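Local structure of L-asparaginase I (Vibrio cholerae, 2OCD) at residues G13-K18 with V86-T91. The protein probably catalyses the hydrolysis of L-asparagine to L-aspartate and ammonium, working as a homotetramer. Numbering follows the deposited sequence.
Sequences GTIGMK and VILHGT
Gly13 and Gly90 bring the two backbones together where both chains have just left neighbouring parallel strands, 5-12 and 84-88, with Gly13 CA 3.5 Å from Gly90 CA. Gly13, with no side chain, lies directly against the backbone of His89 and Gly90, and its phi/psi of 102°/154° is a conformation suited to glycine. Beyond Gly13 the chain turns through a short 3-10 segment at 14-15, spanned by a bond from Gly16 N to Gly13 O.

The side-chain part of the contact is apolar. Ile15 meets Leu88 through its CG2 branch, which lies 4.1 Å from Leu88 CD1 and equally near Leu88 CB; the two side chains cross at about a right angle. With CG1 swung anti to the backbone N (chi1 -173°), the gamma methyl is left as the branch that reaches Leu88. Tyr10 touches both residues, and Leu132 of helix 127-141 packs on Leu88, so the pair is buried beside the central sheet.

On the polar side one water links the segments. It sits 3.0 Å from Thr14 OG1 and accepts a weak bond from Thr91 N at 3.3 Å. Nearby, His89 turns its beta carbon away from 13-18, and its NE2 is bonded to Thr97. Thr91 OG1 is hydrogen-bonded to Lys163, the lysine partner expected of the second threonine in this family.

No direct hydrogen bond joins the segments; what holds them together here is glycine packing and one apolar contact, consistent with a role in placing Thr14, the predicted nucleophile, and Thr91, the second predicted active-site threonine, on the same pocket. An acetate, probably from the crystallisation liquor, is weakly bonded to Thr14 OG1 and lies close to Gly90, itself near the predicted substrate-binding Ser60, consistent with a substrate pocket.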
# COMPACT_ATOMS: atom_id res chain seq x y z
N GLY B 13 4.54 -31.19 -2.85
CA GLY B 13 3.72 -30.00 -2.78
C GLY B 13 2.73 -29.87 -3.90
O GLY B 13 2.94 -30.39 -4.99
N THR B 14 1.66 -29.15 -3.60
CA THR B 14 0.54 -28.89 -4.50
C THR B 14 0.89 -28.63 -6.00
O THR B 14 0.13 -28.98 -6.89
CB THR B 14 -0.32 -27.66 -3.95
OG1 THR B 14 -0.56 -27.83 -2.53
CG2 THR B 14 -1.64 -27.52 -4.69
N ILE B 15 2.04 -28.03 -6.28
CA ILE B 15 2.35 -27.65 -7.64
C ILE B 15 2.27 -28.80 -8.64
O ILE B 15 1.91 -28.58 -9.80
CB ILE B 15 3.71 -26.86 -7.75
CG1 ILE B 15 3.90 -26.33 -9.19
CG2 ILE B 15 4.93 -27.67 -7.32
CD1 ILE B 15 4.90 -25.09 -9.33
N GLY B 16 2.57 -30.03 -8.21
CA GLY B 16 2.64 -31.15 -9.15
C GLY B 16 1.53 -32.16 -9.03
O GLY B 16 1.74 -33.36 -9.23
N MSE B 17 0.34 -31.68 -8.70
CA MSE B 17 -0.77 -32.54 -8.38
C MSE B 17 -1.87 -32.31 -9.32
O MSE B 17 -1.84 -31.34 -10.12
CB MSE B 17 -1.26 -32.26 -6.97
CG MSE B 17 -0.20 -32.52 -5.92
SE MSE B 17 -0.95 -32.53 -4.10
CE MSE B 17 -2.37 -31.19 -4.22
N LYS B 18 -2.82 -33.24 -9.22
CA LYS B 18 -4.05 -33.24 -9.99
C LYS B 18 -5.22 -33.22 -8.99
O LYS B 18 -5.12 -33.75 -7.89
CB LYS B 18 -4.13 -34.47 -10.91
CG LYS B 18 -4.73 -34.19 -12.32
CD LYS B 18 -6.27 -34.12 -12.37
CE LYS B 18 -6.77 -32.84 -13.10
NZ LYS B 18 -6.12 -32.54 -14.43
N VAL B 86 16.45 -25.26 -8.62
CA VAL B 86 15.13 -24.89 -8.13
C VAL B 86 14.50 -26.04 -7.39
O VAL B 86 14.36 -27.12 -7.94
CB VAL B 86 14.15 -24.53 -9.27
CG1 VAL B 86 12.72 -24.22 -8.72
CG2 VAL B 86 14.68 -23.34 -10.06
N ILE B 87 14.10 -25.81 -6.15
CA ILE B 87 13.52 -26.85 -5.33
C ILE B 87 12.03 -26.55 -5.24
O ILE B 87 11.63 -25.55 -4.61
CB ILE B 87 14.18 -26.88 -3.94
CG1 ILE B 87 15.62 -27.36 -4.02
CG2 ILE B 87 13.42 -27.79 -2.96
CD1 ILE B 87 16.54 -26.84 -2.86
N LEU B 88 11.22 -27.39 -5.88
CA LEU B 88 9.75 -27.37 -5.70
C LEU B 88 9.35 -28.11 -4.46
O LEU B 88 9.83 -29.17 -4.19
CB LEU B 88 9.00 -27.98 -6.90
CG LEU B 88 9.28 -27.27 -8.22
CD1 LEU B 88 8.44 -27.94 -9.36
CD2 LEU B 88 9.04 -25.68 -8.06
N HIS B 89 8.45 -27.51 -3.70
CA HIS B 89 8.24 -27.80 -2.28
C HIS B 89 6.82 -27.35 -1.92
O HIS B 89 6.31 -26.43 -2.49
CB HIS B 89 9.26 -27.01 -1.48
CG HIS B 89 9.39 -27.43 -0.05
ND1 HIS B 89 8.37 -27.29 0.87
CD2 HIS B 89 10.45 -27.94 0.63
CE1 HIS B 89 8.79 -27.71 2.05
NE2 HIS B 89 10.05 -28.10 1.93
N GLY B 90 6.16 -28.03 -1.00
CA GLY B 90 4.90 -27.56 -0.49
C GLY B 90 5.13 -26.35 0.40
O GLY B 90 6.18 -26.24 1.04
N THR B 91 4.13 -25.47 0.46
CA THR B 91 4.26 -24.20 1.16
C THR B 91 4.24 -24.31 2.70
O THR B 91 4.80 -23.45 3.37
CB THR B 91 3.16 -23.14 0.73
OG1 THR B 91 1.87 -23.69 0.99
CG2 THR B 91 3.28 -22.74 -0.74
O HOH W 1 1.89 -26.25 -1.89